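Local coordinates for oxidoreductase (Methanosarcina mazei, PDB 3KA7) that binds flavin-adenine dinucleotide as a member of the flavin-containing amine oxidoreductase family and probably uses this flavin to carry out redox chemistry, at the flavin-adenine dinucleotide site. Residues are numbered along the deposited sequence; one frame, centred on the assembly and turned at random.

The flavin-adenine dinucleotide site. Residues 6-7, 9-10, 30-31, 37-38, 52-54, 56, 58, 218-219, 247-248, 374, 376, 378, 398-399, 408-409. With FAD (flavin-adenine dinucleotide), chain B.
FAD lies stretched in a long cleft that hides 946 of its 1006 Å², so little of it meets solvent. The glycine-rich GxGxxG loop floors the cleft at the ribose and diphosphate: Gly7 and Gly9 lack side chains, letting the cofactor rest against their CA atoms. At the start of helix 10-21, Leu10 N reaches O2A, O5' and O4' through water 1. Glu30 caps the adenosine ribose, its OE2 taking the 2'-hydroxyl O2B on the syn lone pair at 2.5 Å, while OE1 accepts O3B from above the carboxylate plane. Adenine is sandwiched between Arg31 CB, over the six-membered ring, and the branched, apolar Leu248 on the opposite face, with CD1 near N7A and C5A. The backbone of Val219 reads its edge: Val219 N donates to N1A (2.9 Å) and Val219 O accepts N6A.

Arg38 walls the diphosphate. Its N donates straight to O2A (2.7 Å, 180° at the hydrogen), and a bend at chi3 (-75°) turns the guanidinium so that NH2 meets O1A nearly in plane at 2.7 Å. NH1 and NH2 also grip Asp399 end-on, while Trp374 packs a face on Arg38 CG. Asp399 in turn accepts the ribityl O3' on OD2 (2.7 Å) and Arg378 N on OD1. An alanine at Arg38 would probably leave the phosphate charge less balanced and Asp399 less firmly held.

Around the flavin, Ala53 and Gly52 form one wall, small enough to lie flat on the rings; Ala53 CB covers the pyrimidine. Across the other face sit Glu408 CB, beside N1 and C2, and Val376 over the dimethylbenzene end. Phe54 presents its ring edge to C6, while its N donates to O4 (3.2 Å). Waters 2 and 3, held by Gly37 N and Arg31 NH2, bridge to the hydroxyls O3B and O2B, suggesting that this side lies nearest solvent. The site thus anchors the flavin as the protein's likely redox centre.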
ATOM      1  N   ILE A   6      15.373   8.861   8.741  1.00 10.06           N
ATOM      2  CA  ILE A   6      15.962   7.525   8.682  1.00 10.05           C
ATOM      3  C   ILE A   6      15.176   6.701   7.668  1.00  9.47           C
ATOM      4  O   ILE A   6      14.029   6.370   7.917  1.00  9.40           O
ATOM      5  CB  ILE A   6      15.911   6.832  10.059  1.00 10.23           C
ATOM      6  CG1 ILE A   6      16.552   7.727  11.137  1.00 12.57           C
ATOM      7  CG2 ILE A   6      16.609   5.473   9.987  1.00 10.91           C
ATOM      8  CD1 ILE A   6      16.345   7.228  12.553  1.00 13.85           C
ATOM      9  N   GLY A   7      15.787   6.401   6.522  1.00  9.19           N
ATOM     10  CA  GLY A   7      15.152   5.591   5.479  1.00  9.58           C
ATOM     11  C   GLY A   7      14.547   6.460   4.391  1.00 10.02           C
ATOM     12  O   GLY A   7      13.799   7.407   4.692  1.00 10.98           O
ATOM     13  N   GLY A   9      12.272   5.612   2.158  1.00  9.07           N
ATOM     14  CA  GLY A   9      11.021   5.098   1.627  1.00  9.05           C
ATOM     15  C   GLY A   9      10.131   6.267   1.253  1.00  9.04           C
ATOM     16  O   GLY A   9      10.480   7.418   1.482  1.00  8.93           O
ATOM     17  N   LEU A  10       8.954   5.976   0.720  1.00  8.95           N
ATOM     18  CA  LEU A  10       8.056   7.044   0.314  1.00  9.35           C
ATOM     19  C   LEU A  10       7.758   8.000   1.475  1.00  9.89           C
ATOM     20  O   LEU A  10       7.788   9.224   1.308  1.00  9.60           O
ATOM     21  CB  LEU A  10       6.770   6.449  -0.258  1.00  9.48           C
ATOM     22  CG  LEU A  10       5.698   7.460  -0.661  1.00 10.03           C
ATOM     23  CD1 LEU A  10       6.175   8.320  -1.833  1.00 11.90           C
ATOM     24  CD2 LEU A  10       4.421   6.719  -0.996  1.00 11.25           C
ATOM     25  N   GLU A  30      19.753   6.375   3.896  1.00 13.51           N
ATOM     26  CA  GLU A  30      19.151   5.148   3.371  1.00 13.82           C
ATOM     27  C   GLU A  30      20.199   4.033   3.297  1.00 14.67           C
ATOM     28  O   GLU A  30      21.308   4.232   2.768  1.00 13.73           O
ATOM     29  CB  GLU A  30      18.565   5.403   1.977  1.00 13.54           C
ATOM     30  CG  GLU A  30      18.286   4.134   1.173  1.00 13.64           C
ATOM     31  CD  GLU A  30      17.228   3.267   1.834  1.00 14.13           C
ATOM     32  OE1 GLU A  30      16.241   3.846   2.330  1.00 11.98           O
ATOM     33  OE2 GLU A  30      17.398   2.028   1.883  1.00 13.71           O
ATOM     34  N   ARG A  31      19.836   2.858   3.809  1.00 14.59           N
ATOM     35  CA  ARG A  31      20.760   1.734   3.904  1.00 15.86           C
ATOM     36  C   ARG A  31      21.077   1.069   2.562  1.00 15.74           C
ATOM     37  O   ARG A  31      22.192   0.581   2.365  1.00 15.86           O
ATOM     38  CB  ARG A  31      20.212   0.693   4.887  1.00 16.27           C
ATOM     39  CG  ARG A  31      21.226  -0.303   5.397  1.00 19.48           C
ATOM     40  CD  ARG A  31      20.527  -1.359   6.248  1.00 22.90           C
ATOM     41  NE  ARG A  31      19.584  -2.078   5.423  1.00 24.40           N
ATOM     42  CZ  ARG A  31      19.815  -3.280   4.910  1.00 25.36           C
ATOM     43  NH1 ARG A  31      20.946  -3.925   5.179  1.00 26.14           N
ATOM     44  NH2 ARG A  31      18.901  -3.843   4.143  1.00 24.69           N
ATOM     45  N   GLY A  37      12.546   2.534  -1.143  1.00  9.53           N
ATOM     46  CA  GLY A  37      12.019   1.441  -0.329  1.00  9.78           C
ATOM     47  C   GLY A  37      11.124   0.540  -1.170  1.00  9.10           C
ATOM     48  O   GLY A  37      11.511   0.116  -2.262  1.00  8.81           O
ATOM     49  N   ARG A  38       9.930   0.249  -0.663  1.00  9.09           N
ATOM     50  CA  ARG A  38       8.994  -0.632  -1.366  1.00  8.61           C
ATOM     51  C   ARG A  38       8.146   0.097  -2.413  1.00  9.17           C
ATOM     52  O   ARG A  38       7.117  -0.417  -2.850  1.00  8.99           O
ATOM     53  CB  ARG A  38       8.117  -1.383  -0.358  1.00  8.34           C
ATOM     54  CG  ARG A  38       8.909  -2.429   0.448  1.00  7.99           C
ATOM     55  CD  ARG A  38       8.095  -2.991   1.633  1.00  6.82           C
ATOM     56  NE  ARG A  38       8.027  -1.995   2.698  1.00  7.30           N
ATOM     57  CZ  ARG A  38       6.929  -1.692   3.371  1.00  8.77           C
ATOM     58  NH1 ARG A  38       5.781  -2.306   3.097  1.00  9.47           N
ATOM     59  NH2 ARG A  38       6.971  -0.745   4.294  1.00  7.83           N
ATOM     60  N   GLY A  52       7.907  -3.281  -4.765  1.00 11.84           N
ATOM     61  CA  GLY A  52       6.737  -3.567  -3.951  1.00 11.99           C
ATOM     62  C   GLY A  52       5.483  -3.165  -4.700  1.00 12.22           C
ATOM     63  O   GLY A  52       4.886  -3.981  -5.419  1.00 13.17           O
ATOM     64  N   ALA A  53       5.097  -1.903  -4.535  1.00 11.80           N
ATOM     65  CA  ALA A  53       3.831  -1.373  -5.051  1.00 11.47           C
ATOM     66  C   ALA A  53       3.614  -1.605  -6.553  1.00 11.22           C
ATOM     67  O   ALA A  53       4.553  -1.601  -7.346  1.00 11.65           O
ATOM     68  CB  ALA A  53       3.723   0.115  -4.723  1.00 11.75           C
ATOM     69  N   PHE A  54       2.355  -1.794  -6.930  1.00 10.75           N
ATOM     70  CA  PHE A  54       2.008  -2.186  -8.283  1.00 11.12           C
ATOM     71  C   PHE A  54       1.939  -0.962  -9.200  1.00 10.86           C
ATOM     72  O   PHE A  54       1.062  -0.883 -10.062  1.00 11.03           O
ATOM     73  CB  PHE A  54       0.654  -2.907  -8.283  1.00 11.35           C
ATOM     74  CG  PHE A  54       0.708  -4.363  -7.874  1.00 13.57           C
ATOM     75  CD1 PHE A  54       0.122  -5.332  -8.680  1.00 15.97           C
ATOM     76  CD2 PHE A  54       1.295  -4.766  -6.692  1.00 17.59           C
ATOM     77  CE1 PHE A  54       0.134  -6.678  -8.307  1.00 15.93           C
ATOM     78  CE2 PHE A  54       1.303  -6.114  -6.317  1.00 15.75           C
ATOM     79  CZ  PHE A  54       0.740  -7.058  -7.125  1.00 15.11           C
HETATM   80  N   MSE A  56       0.844   1.960  -8.869  1.00 11.15           N
HETATM   81  CA  MSE A  56      -0.513   2.484  -8.852  1.00 12.04           C
HETATM   82  C   MSE A  56      -0.794   3.215  -7.545  1.00 12.26           C
HETATM   83  O   MSE A  56      -0.337   2.778  -6.479  1.00 12.59           O
HETATM   84  CB  MSE A  56      -1.494   1.318  -9.060  1.00 12.42           C
HETATM   85  CG  MSE A  56      -2.946   1.705  -9.205  1.00 14.76           C
HETATM   86 SE   MSE A  56      -4.016   0.164  -9.681  1.00 17.11          SE
HETATM   87  CE  MSE A  56      -3.972   0.433 -11.621  1.00 18.07           C
ATOM     88  N   PRO A  58      -3.830   4.416  -4.995  1.00 12.02           N
ATOM     89  CA  PRO A  58      -5.209   4.032  -4.693  1.00 12.12           C
ATOM     90  C   PRO A  58      -6.241   5.110  -5.059  1.00 12.35           C
ATOM     91  O   PRO A  58      -7.356   4.782  -5.508  1.00 12.72           O
ATOM     92  CB  PRO A  58      -5.175   3.799  -3.180  1.00 12.27           C
ATOM     93  CG  PRO A  58      -3.781   3.327  -2.933  1.00 12.94           C
ATOM     94  CD  PRO A  58      -2.934   4.194  -3.844  1.00 11.96           C
ATOM     95  N   GLU A 218      23.637   2.864   6.813  1.00 18.96           N
ATOM     96  CA  GLU A 218      22.707   2.301   7.773  1.00 18.78           C
ATOM     97  C   GLU A 218      22.725   3.047   9.100  1.00 17.89           C
ATOM     98  O   GLU A 218      23.785   3.232   9.718  1.00 17.69           O
ATOM     99  CB  GLU A 218      23.004   0.826   8.005  1.00 19.44           C
ATOM    100  CG  GLU A 218      22.073   0.178   9.025  1.00 22.01           C
ATOM    101  CD  GLU A 218      22.212  -1.332   9.058  1.00 27.41           C
ATOM    102  OE1 GLU A 218      23.273  -1.841   9.482  1.00 28.29           O
ATOM    103  OE2 GLU A 218      21.254  -2.017   8.648  1.00 30.17           O
ATOM    104  N   VAL A 219      21.547   3.479   9.531  1.00 16.21           N
ATOM    105  CA  VAL A 219      21.394   4.101  10.835  1.00 15.23           C
ATOM    106  C   VAL A 219      21.393   2.992  11.887  1.00 15.47           C
ATOM    107  O   VAL A 219      20.630   2.035  11.779  1.00 14.82           O
ATOM    108  CB  VAL A 219      20.107   4.955  10.898  1.00 15.05           C
ATOM    109  CG1 VAL A 219      19.865   5.486  12.306  1.00 14.75           C
ATOM    110  CG2 VAL A 219      20.183   6.107   9.885  1.00 14.77           C
ATOM    111  N   ASN A 247      11.442   6.474   9.169  1.00  8.08           N
ATOM    112  CA  ASN A 247      10.580   5.841   8.172  1.00  8.33           C
ATOM    113  C   ASN A 247      10.654   4.305   8.260  1.00  8.67           C
ATOM    114  O   ASN A 247      10.356   3.594   7.285  1.00  8.65           O
ATOM    115  CB  ASN A 247      11.011   6.314   6.789  1.00  8.58           C
ATOM    116  CG  ASN A 247      10.001   6.005   5.704  1.00  8.52           C
ATOM    117  OD1 ASN A 247       8.792   5.793   5.935  1.00 10.43           O
ATOM    118  ND2 ASN A 247      10.487   6.018   4.494  1.00  5.82           N
ATOM    119  N   LEU A 248      11.031   3.798   9.435  1.00  8.26           N
ATOM    120  CA  LEU A 248      11.292   2.354   9.592  1.00  8.14           C
ATOM    121  C   LEU A 248      10.142   1.570  10.232  1.00  8.42           C
ATOM    122  O   LEU A 248      10.198   0.330  10.309  1.00  8.66           O
ATOM    123  CB  LEU A 248      12.577   2.146  10.417  1.00  8.60           C
ATOM    124  CG  LEU A 248      13.851   2.813   9.886  1.00  9.49           C
ATOM    125  CD1 LEU A 248      15.013   2.314  10.737  1.00 10.45           C
ATOM    126  CD2 LEU A 248      14.123   2.505   8.404  1.00 10.61           C
ATOM    127  N   TRP A 374       9.841  -7.027   5.574  1.00  9.57           N
ATOM    128  CA  TRP A 374       9.707  -6.358   4.280  1.00  9.32           C
ATOM    129  C   TRP A 374       8.346  -6.782   3.740  1.00  8.78           C
ATOM    130  O   TRP A 374       8.247  -7.594   2.812  1.00  8.13           O
ATOM    131  CB  TRP A 374      10.839  -6.801   3.341  1.00  9.43           C
ATOM    132  CG  TRP A 374      11.129  -5.928   2.130  1.00  8.87           C
ATOM    133  CD1 TRP A 374      10.967  -6.274   0.823  1.00 10.78           C
ATOM    134  CD2 TRP A 374      11.690  -4.602   2.122  1.00 11.88           C
ATOM    135  NE1 TRP A 374      11.374  -5.247  -0.001  1.00 10.98           N
ATOM    136  CE2 TRP A 374      11.818  -4.209   0.773  1.00 12.14           C
ATOM    137  CE3 TRP A 374      12.077  -3.709   3.121  1.00 11.49           C
ATOM    138  CZ2 TRP A 374      12.329  -2.961   0.397  1.00 12.81           C
ATOM    139  CZ3 TRP A 374      12.585  -2.463   2.746  1.00 12.66           C
ATOM    140  CH2 TRP A 374      12.699  -2.105   1.398  1.00 13.01           C
ATOM    141  N   VAL A 376       3.864  -6.310   2.994  1.00  6.88           N
ATOM    142  CA  VAL A 376       2.972  -5.426   2.264  1.00  7.12           C
ATOM    143  C   VAL A 376       2.773  -4.122   3.037  1.00  7.24           C
ATOM    144  O   VAL A 376       3.049  -3.059   2.497  1.00  6.65           O
ATOM    145  CB  VAL A 376       1.635  -6.079   1.927  1.00  6.71           C
ATOM    146  CG1 VAL A 376       0.715  -5.045   1.296  1.00  8.47           C
ATOM    147  CG2 VAL A 376       1.860  -7.263   0.970  1.00  7.38           C
ATOM    148  N   ARG A 378       3.620  -2.577   7.212  1.00  6.69           N
ATOM    149  CA  ARG A 378       4.195  -2.893   8.532  1.00  7.90           C
ATOM    150  C   ARG A 378       3.141  -3.015   9.632  1.00  8.35           C
ATOM    151  O   ARG A 378       3.354  -3.706  10.640  1.00  9.74           O
ATOM    152  CB  ARG A 378       5.280  -1.860   8.890  1.00  7.81           C
ATOM    153  CG  ARG A 378       6.447  -1.916   7.921  1.00  9.96           C
ATOM    154  CD  ARG A 378       7.722  -1.300   8.507  1.00 15.39           C
ATOM    155  NE  ARG A 378       8.884  -1.704   7.713  1.00 21.12           N
ATOM    156  CZ  ARG A 378       9.234  -1.068   6.624  1.00 19.23           C
ATOM    157  NH1 ARG A 378       8.489  -0.035   6.270  1.00 26.48           N
ATOM    158  NH2 ARG A 378      10.280  -1.445   5.886  1.00 12.74           N
ATOM    159  N   GLY A 398       5.391   6.291   7.444  1.00  7.36           N
ATOM    160  CA  GLY A 398       5.442   5.094   6.602  1.00  8.08           C
ATOM    161  C   GLY A 398       4.228   4.221   6.838  1.00  7.84           C
ATOM    162  O   GLY A 398       3.303   4.617   7.553  1.00  8.79           O
ATOM    163  N   ASP A 399       4.216   3.042   6.228  1.00  7.85           N
ATOM    164  CA  ASP A 399       3.022   2.211   6.299  1.00  7.88           C
ATOM    165  C   ASP A 399       2.881   1.423   7.609  1.00  8.48           C
ATOM    166  O   ASP A 399       1.989   0.581   7.740  1.00  8.33           O
ATOM    167  CB  ASP A 399       2.824   1.363   5.024  1.00  8.00           C
ATOM    168  CG  ASP A 399       3.773   0.168   4.927  1.00  9.04           C
ATOM    169  OD1 ASP A 399       4.507  -0.141   5.899  1.00  7.57           O
ATOM    170  OD2 ASP A 399       3.783  -0.461   3.852  1.00  8.45           O
ATOM    171  N   GLU A 408      -3.185   2.060   1.669  1.00 12.70           N
ATOM    172  CA  GLU A 408      -1.780   1.966   1.249  1.00 12.35           C
ATOM    173  C   GLU A 408      -1.049   3.316   1.270  1.00 11.47           C
ATOM    174  O   GLU A 408      -1.028   3.979   2.300  1.00 11.04           O
ATOM    175  CB  GLU A 408      -1.680   1.304  -0.132  1.00 12.62           C
ATOM    176  CG  GLU A 408      -2.379  -0.068  -0.257  1.00 14.84           C
ATOM    177  CD  GLU A 408      -1.668  -1.185   0.500  1.00 18.54           C
ATOM    178  OE1 GLU A 408      -0.517  -0.985   0.958  1.00 17.66           O
ATOM    179  OE2 GLU A 408      -2.259  -2.280   0.628  1.00 20.63           O
ATOM    180  N   VAL A 409      -0.466   3.742   0.148  1.00 10.76           N
ATOM    181  CA  VAL A 409       0.302   5.010   0.187  1.00 10.07           C
ATOM    182  C   VAL A 409      -0.517   6.276   0.463  1.00  9.85           C
ATOM    183  O   VAL A 409       0.037   7.292   0.875  1.00  8.76           O
ATOM    184  CB  VAL A 409       1.242   5.218  -1.029  1.00 10.81           C
ATOM    185  CG1 VAL A 409       2.225   4.045  -1.138  1.00 10.80           C
ATOM    186  CG2 VAL A 409       0.452   5.402  -2.319  1.00  9.94           C
TER
HETATM  187  PA  FAD B 500       9.541   1.718   3.163  1.00  9.21           P
HETATM  188  O1A FAD B 500       9.324   0.670   4.223  1.00 10.01           O
HETATM  189  O2A FAD B 500       9.217   1.319   1.743  1.00  9.81           O
HETATM  190  O5B FAD B 500      11.064   2.219   3.224  1.00  7.97           O
HETATM  191  C5B FAD B 500      11.805   2.089   4.431  1.00  5.76           C
HETATM  192  C4B FAD B 500      13.246   2.415   4.027  1.00  7.06           C
HETATM  193  O4B FAD B 500      14.105   2.425   5.150  1.00  8.95           O
HETATM  194  C3B FAD B 500      13.787   1.370   3.047  1.00  9.09           C
HETATM  195  O3B FAD B 500      14.258   1.999   1.866  1.00  9.76           O
HETATM  196  C2B FAD B 500      14.925   0.701   3.821  1.00  9.94           C
HETATM  197  O2B FAD B 500      15.991   0.283   2.990  1.00 11.67           O
HETATM  198  C1B FAD B 500      15.333   1.789   4.806  1.00  8.38           C
HETATM  199  N9A FAD B 500      15.940   1.306   6.053  1.00 11.42           N
HETATM  200  C8A FAD B 500      15.571   0.244   6.855  1.00 11.21           C
HETATM  201  N7A FAD B 500      16.395   0.230   7.942  1.00  9.24           N
HETATM  202  C5A FAD B 500      17.265   1.269   7.822  1.00 11.05           C
HETATM  203  C6A FAD B 500      18.319   1.712   8.608  1.00 11.31           C
HETATM  204  N6A FAD B 500      18.552   1.152   9.791  1.00 10.28           N
HETATM  205  N1A FAD B 500      19.035   2.822   8.208  1.00 11.04           N
HETATM  206  C2A FAD B 500      18.728   3.486   7.038  1.00 12.03           C
HETATM  207  N3A FAD B 500      17.685   3.042   6.253  1.00 11.10           N
HETATM  208  C4A FAD B 500      16.982   1.949   6.650  1.00 11.07           C
HETATM  209  N1  FAD B 500       0.841   0.771  -2.160  1.00 11.04           N
HETATM  210  C2  FAD B 500       0.044   1.514  -3.014  1.00 13.56           C
HETATM  211  O2  FAD B 500      -0.303   2.659  -2.692  1.00 12.33           O
HETATM  212  N3  FAD B 500      -0.377   0.953  -4.209  1.00 13.03           N
HETATM  213  C4  FAD B 500      -0.012  -0.337  -4.555  1.00 14.43           C
HETATM  214  O4  FAD B 500      -0.382  -0.841  -5.615  1.00 16.98           O
HETATM  215  C4X FAD B 500       0.782  -1.085  -3.697  1.00 12.76           C
HETATM  216  N5  FAD B 500       1.135  -2.385  -4.029  1.00 13.49           N
HETATM  217  C5X FAD B 500       1.940  -3.112  -3.168  1.00 12.24           C
HETATM  218  C6  FAD B 500       2.318  -4.414  -3.494  1.00 14.64           C
HETATM  219  C7  FAD B 500       3.143  -5.140  -2.642  1.00 13.95           C
HETATM  220  C7M FAD B 500       3.532  -6.547  -3.019  1.00 15.35           C
HETATM  221  C8  FAD B 500       3.580  -4.553  -1.462  1.00 12.91           C
HETATM  222  C8M FAD B 500       4.465  -5.306  -0.511  1.00 15.59           C
HETATM  223  C9  FAD B 500       3.197  -3.257  -1.126  1.00 11.82           C
HETATM  224  C9A FAD B 500       2.379  -2.529  -1.985  1.00 11.14           C
HETATM  225  N10 FAD B 500       1.997  -1.236  -1.653  1.00 10.60           N
HETATM  226  C10 FAD B 500       1.208  -0.513  -2.505  1.00 11.21           C
HETATM  227  C1' FAD B 500       2.375  -0.623  -0.345  1.00  7.30           C
HETATM  228  C2' FAD B 500       3.575   0.307  -0.565  1.00  8.89           C
HETATM  229  O2' FAD B 500       4.546  -0.354  -1.371  1.00  9.31           O
HETATM  230  C3' FAD B 500       4.166   0.683   0.791  1.00  9.53           C
HETATM  231  O3' FAD B 500       3.114   1.058   1.672  1.00  9.56           O
HETATM  232  C4' FAD B 500       5.180   1.823   0.772  1.00  8.47           C
HETATM  233  O4' FAD B 500       6.159   1.650  -0.232  1.00  8.97           O
HETATM  234  C5' FAD B 500       5.881   1.807   2.126  1.00  8.81           C
HETATM  235  O5' FAD B 500       6.590   3.016   2.244  1.00  7.02           O
HETATM  236  P   FAD B 500       7.227   3.436   3.637  1.00  9.21           P
HETATM  237  O1P FAD B 500       7.136   4.935   3.779  1.00  8.46           O
HETATM  238  O2P FAD B 500       6.648   2.647   4.794  1.00  8.08           O
HETATM  239  O3P FAD B 500       8.797   3.097   3.540  1.00 10.29           O
HETATM  240  O   HOH W   1       8.454   3.240  -0.042  1.00  9.77           O
HETATM  241  O   HOH W   2      15.369   1.960  -0.880  1.00 12.20           O
HETATM  242  O   HOH W   3      16.555  -2.396   3.587  1.00 15.04           O